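CobC (Shigella flexneri 2a, PDB 6NRU) probably dephosphorylates alpha-ribazole 5'-phosphate and adenosylcobalamin 5'-phosphate, a step in assembling the nucleotide loop of vitamin B12. Local coordinates at residues Asp46-Glu57 with Arg72-Asn83. Sequence-based numbering, arbitrary orientation.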
loop_
_atom_site.group_PDB
_atom_site.type_symbol
_atom_site.label_atom_id
_atom_site.label_comp_id
_atom_site.label_asym_id
_atom_site.label_seq_id
_atom_site.Cartn_x
_atom_site.Cartn_y
_atom_site.Cartn_z
ATOM N N ASP A 46 8.226 8.442 15.796
ATOM C CA ASP A 46 9.439 8.051 16.502
ATOM C C ASP A 46 9.113 7.399 17.840
ATOM O O ASP A 46 9.758 6.420 18.234
ATOM C CB ASP A 46 10.338 9.272 16.697
ATOM C CG ASP A 46 11.795 8.899 16.858
ATOM O OD1 ASP A 46 12.183 7.793 16.427
ATOM O OD2 ASP A 46 12.553 9.713 17.416
ATOM N N ASP A 47 8.110 7.919 18.544
ATOM C CA ASP A 47 7.751 7.432 19.868
ATOM C C ASP A 47 6.701 6.329 19.837
ATOM O O ASP A 47 6.181 5.956 20.893
ATOM C CB ASP A 47 7.259 8.590 20.737
ATOM C CG ASP A 47 8.375 9.538 21.118
ATOM O OD1 ASP A 47 9.507 9.349 20.625
ATOM O OD2 ASP A 47 8.125 10.464 21.917
ATOM N N VAL A 48 6.375 5.807 18.661
ATOM C CA VAL A 48 5.482 4.663 18.543
ATOM C C VAL A 48 6.329 3.399 18.580
ATOM O O VAL A 48 7.165 3.172 17.698
ATOM C CB VAL A 48 4.647 4.733 17.257
ATOM C CG1 VAL A 48 3.791 3.486 17.122
ATOM C CG2 VAL A 48 3.782 5.986 17.255
ATOM N N SER A 49 6.117 2.575 19.605
ATOM C CA SER A 49 6.943 1.392 19.839
ATOM C C SER A 49 6.416 0.241 18.992
ATOM O O SER A 49 5.588 -0.561 19.429
ATOM C CB SER A 49 6.953 1.032 21.318
ATOM O OG SER A 49 5.671 1.218 21.892
ATOM N N PHE A 50 6.910 0.157 17.761
ATOM C CA PHE A 50 6.591 -0.978 16.911
ATOM C C PHE A 50 7.329 -2.224 17.387
ATOM O O PHE A 50 8.398 -2.149 18.002
ATOM C CB PHE A 50 6.963 -0.690 15.456
ATOM C CG PHE A 50 6.339 0.559 14.900
ATOM C CD1 PHE A 50 5.034 0.553 14.441
ATOM C CD2 PHE A 50 7.067 1.736 14.822
ATOM C CE1 PHE A 50 4.464 1.698 13.924
ATOM C CE2 PHE A 50 6.501 2.885 14.305
ATOM C CZ PHE A 50 5.198 2.866 13.855
ATOM N N ASP A 51 6.739 -3.381 17.100
ATOM C CA ASP A 51 7.383 -4.663 17.338
ATOM C C ASP A 51 7.438 -5.520 16.084
ATOM O O ASP A 51 7.935 -6.652 16.147
ATOM C CB ASP A 51 6.668 -5.427 18.462
ATOM C CG ASP A 51 5.159 -5.339 18.362
ATOM O OD1 ASP A 51 4.475 -5.769 19.316
ATOM O OD2 ASP A 51 4.658 -4.842 17.332
ATOM N N LEU A 52 6.955 -5.015 14.952
ATOM C CA LEU A 52 6.974 -5.764 13.706
ATOM C C LEU A 52 6.806 -4.792 12.548
ATOM O O LEU A 52 6.056 -3.820 12.654
ATOM C CB LEU A 52 5.867 -6.825 13.676
ATOM C CG LEU A 52 5.903 -7.798 12.497
ATOM C CD1 LEU A 52 7.207 -8.593 12.490
ATOM C CD2 LEU A 52 4.705 -8.726 12.539
ATOM N N VAL A 53 7.511 -5.054 11.450
ATOM C CA VAL A 53 7.379 -4.274 10.226
ATOM C C VAL A 53 7.139 -5.243 9.076
ATOM O O VAL A 53 7.941 -6.156 8.852
ATOM C CB VAL A 53 8.617 -3.405 9.945
ATOM C CG1 VAL A 53 8.453 -2.681 8.618
ATOM C CG2 VAL A 53 8.841 -2.409 11.075
ATOM N N LEU A 54 6.037 -5.053 8.361
ATOM C CA LEU A 54 5.722 -5.821 7.165
ATOM C C LEU A 54 5.752 -4.879 5.972
ATOM O O LEU A 54 5.109 -3.824 5.992
ATOM C CB LEU A 54 4.354 -6.493 7.283
ATOM C CG LEU A 54 4.068 -7.220 8.599
ATOM C CD1 LEU A 54 2.649 -7.765 8.613
ATOM C CD2 LEU A 54 5.072 -8.338 8.825
ATOM N N CYS A 55 6.497 -5.254 4.940
ATOM C CA CYS A 55 6.773 -4.368 3.822
ATOM C C CYS A 55 6.590 -5.114 2.509
ATOM O O CYS A 55 6.783 -6.330 2.433
ATOM C CB CYS A 55 8.197 -3.803 3.922
ATOM S SG CYS A 55 8.630 -2.586 2.676
ATOM N N SER A 56 6.205 -4.375 1.475
ATOM C CA SER A 56 6.112 -4.970 0.153
ATOM C C SER A 56 7.508 -5.188 -0.423
ATOM O O SER A 56 8.497 -4.613 0.039
ATOM C CB SER A 56 5.280 -4.088 -0.778
ATOM O OG SER A 56 6.107 -3.281 -1.595
ATOM N N GLU A 57 7.579 -6.044 -1.447
ATOM C CA GLU A 57 8.864 -6.345 -2.072
ATOM C C GLU A 57 9.418 -5.152 -2.838
ATOM O O GLU A 57 10.642 -4.990 -2.924
ATOM C CB GLU A 57 8.731 -7.536 -3.022
ATOM C CG GLU A 57 8.248 -8.819 -2.387
ATOM C CD GLU A 57 8.224 -9.969 -3.373
ATOM O OE1 GLU A 57 8.032 -9.716 -4.583
ATOM O OE2 GLU A 57 8.406 -11.125 -2.944
ATOM N N ARG A 72 16.378 2.589 14.165
ATOM C CA ARG A 72 15.578 1.779 15.078
ATOM C C ARG A 72 15.824 0.284 15.199
ATOM O O ARG A 72 15.492 -0.287 16.231
ATOM C CB ARG A 72 14.098 2.073 14.890
ATOM C CG ARG A 72 13.716 3.464 15.364
ATOM C CD ARG A 72 12.230 3.692 15.273
ATOM N NE ARG A 72 11.530 2.786 16.160
ATOM C CZ ARG A 72 10.300 2.976 16.595
ATOM N NH1 ARG A 72 9.634 4.045 16.224
ATOM N NH2 ARG A 72 9.743 2.101 17.403
ATOM N N GLN A 73 16.352 -0.341 14.153
ATOM C CA GLN A 73 16.655 -1.780 14.138
ATOM C C GLN A 73 15.519 -2.761 14.411
ATOM O O GLN A 73 15.680 -3.674 15.190
ATOM C CB GLN A 73 17.839 -2.112 15.058
ATOM C CG GLN A 73 19.199 -1.877 14.444
ATOM C CD GLN A 73 19.732 -3.124 13.809
ATOM O OE1 GLN A 73 18.972 -3.959 13.337
ATOM N NE2 GLN A 73 21.038 -3.266 13.800
ATOM N N LEU A 74 14.383 -2.586 13.753
ATOM C CA LEU A 74 13.240 -3.460 13.957
ATOM C C LEU A 74 13.208 -4.562 12.903
ATOM O O LEU A 74 13.741 -4.392 11.801
ATOM C CB LEU A 74 11.933 -2.662 13.902
ATOM C CG LEU A 74 11.600 -1.846 15.153
ATOM C CD1 LEU A 74 10.629 -0.719 14.831
ATOM C CD2 LEU A 74 11.040 -2.746 16.242
ATOM N N PRO A 75 12.603 -5.709 13.217
ATOM C CA PRO A 75 12.525 -6.799 12.231
ATOM C C PRO A 75 11.573 -6.451 11.095
ATOM O O PRO A 75 10.452 -5.992 11.324
ATOM C CB PRO A 75 12.006 -7.985 13.055
ATOM C CG PRO A 75 12.295 -7.617 14.487
ATOM C CD PRO A 75 12.115 -6.134 14.538
ATOM N N VAL A 76 12.024 -6.690 9.864
ATOM C CA VAL A 76 11.294 -6.313 8.658
ATOM C C VAL A 76 10.984 -7.575 7.866
ATOM O O VAL A 76 11.897 -8.232 7.350
ATOM C CB VAL A 76 12.084 -5.318 7.797
ATOM C CG1 VAL A 76 11.334 -5.023 6.503
ATOM C CG2 VAL A 76 12.354 -4.040 8.574
ATOM N N HIS A 77 9.701 -7.910 7.757
ATOM C CA HIS A 77 9.257 -9.001 6.903
ATOM C C HIS A 77 8.885 -8.441 5.538
ATOM O O HIS A 77 8.166 -7.443 5.445
ATOM C CB HIS A 77 8.056 -9.729 7.504
ATOM C CG HIS A 77 8.331 -10.392 8.817
ATOM N ND1 HIS A 77 7.661 -11.524 9.230
ATOM C CD2 HIS A 77 9.190 -10.080 9.817
ATOM C CE1 HIS A 77 8.100 -11.884 10.423
ATOM N NE2 HIS A 77 9.028 -11.024 10.802
ATOM N N ILE A 78 9.369 -9.084 4.483
ATOM C CA ILE A 78 9.028 -8.713 3.116
ATOM C C ILE A 78 7.899 -9.630 2.667
ATOM O O ILE A 78 8.111 -10.823 2.426
ATOM C CB ILE A 78 10.240 -8.812 2.182
ATOM C CG1 ILE A 78 11.390 -7.961 2.717
ATOM C CG2 ILE A 78 9.869 -8.349 0.793
ATOM C CD1 ILE A 78 11.073 -6.484 2.762
ATOM N N ILE A 79 6.694 -9.078 2.560
ATOM C CA ILE A 79 5.498 -9.849 2.231
ATOM C C ILE A 79 5.160 -9.587 0.766
ATOM O O ILE A 79 4.830 -8.442 0.412
ATOM C CB ILE A 79 4.326 -9.481 3.150
ATOM C CG1 ILE A 79 4.747 -9.599 4.614
ATOM C CG2 ILE A 79 3.123 -10.366 2.872
ATOM C CD1 ILE A 79 5.220 -10.983 5.000
ATOM N N PRO A 80 5.230 -10.593 -0.113
ATOM C CA PRO A 80 4.863 -10.365 -1.520
ATOM C C PRO A 80 3.388 -10.072 -1.715
ATOM O O PRO A 80 3.022 -9.491 -2.746
ATOM C CB PRO A 80 5.260 -11.681 -2.211
ATOM C CG PRO A 80 6.096 -12.430 -1.211
ATOM C CD PRO A 80 5.630 -11.987 0.133
ATOM N N GLU A 81 2.532 -10.461 -0.768
ATOM C CA GLU A 81 1.117 -10.124 -0.847
ATOM C C GLU A 81 0.887 -8.624 -0.755
ATOM O O GLU A 81 -0.124 -8.134 -1.270
ATOM C CB GLU A 81 0.340 -10.841 0.260
ATOM C CG GLU A 81 0.034 -12.309 -0.026
ATOM C CD GLU A 81 1.249 -13.208 0.128
ATOM O OE1 GLU A 81 2.274 -12.741 0.670
ATOM O OE2 GLU A 81 1.181 -14.382 -0.301
ATOM N N LEU A 82 1.802 -7.889 -0.124
ATOM C CA LEU A 82 1.706 -6.440 0.000
ATOM C C LEU A 82 2.157 -5.703 -1.252
ATOM O O LEU A 82 2.134 -4.467 -1.264
ATOM C CB LEU A 82 2.532 -5.960 1.200
ATOM C CG LEU A 82 2.009 -6.347 2.586
ATOM C CD1 LEU A 82 2.999 -5.973 3.677
ATOM C CD2 LEU A 82 0.658 -5.703 2.848
ATOM N N ASN A 83 2.558 -6.422 -2.298
ATOM C CA ASN A 83 3.053 -5.788 -3.509
ATOM C C ASN A 83 1.946 -5.045 -4.243
ATOM O O ASN A 83 0.765 -5.389 -4.152
ATOM C CB ASN A 83 3.657 -6.825 -4.454
ATOM C CG ASN A 83 4.970 -7.362 -3.959
ATOM O OD1 ASN A 83 5.551 -6.829 -3.015
ATOM N ND2 ASN A 83 5.454 -8.422 -4.595
#
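V53, L54 and C55 pair in parallel with V76, H77 and I78, the two strands of a beta-alpha-beta crossover whose connecting helix, 59-69, touches V53, C55 and I78. The backbone ladder runs from H77 N to V53 O (2.7 Å), C55 N to H77 O (2.8 Å) and I79 N to C55 O, after a weak opening bond from V53 N to P75 O.

Side-chain hydrogen bonds fasten both ends. R72, its chain bent at chi3 (64°), brings NH1 and NH2 end-on to the single oxygen V48 O, which lies in the guanidinium plane; NH2 is the nearer at 2.8 Å. F50 CD2 rests over a face of that guanidinium. At the other end N83 grips E57 twice: OD1 takes E57 N in the carbonyl plane (2.7 Å), and ND2 reaches OE1 from above the carboxylate plane (2.9 Å).

Apolar packing splits by face. L52 CD1 sits over the H77 ring in a CH-pi contact, 3.8 Å from its centroid, while L54 CD2 meets H77 CB; V53 lies alongside V76 on the opposite face.

Two bonds from one amide should fix the rotation of N83, tying the strand's exit to the chain just before E84, the probable proton donor/acceptor.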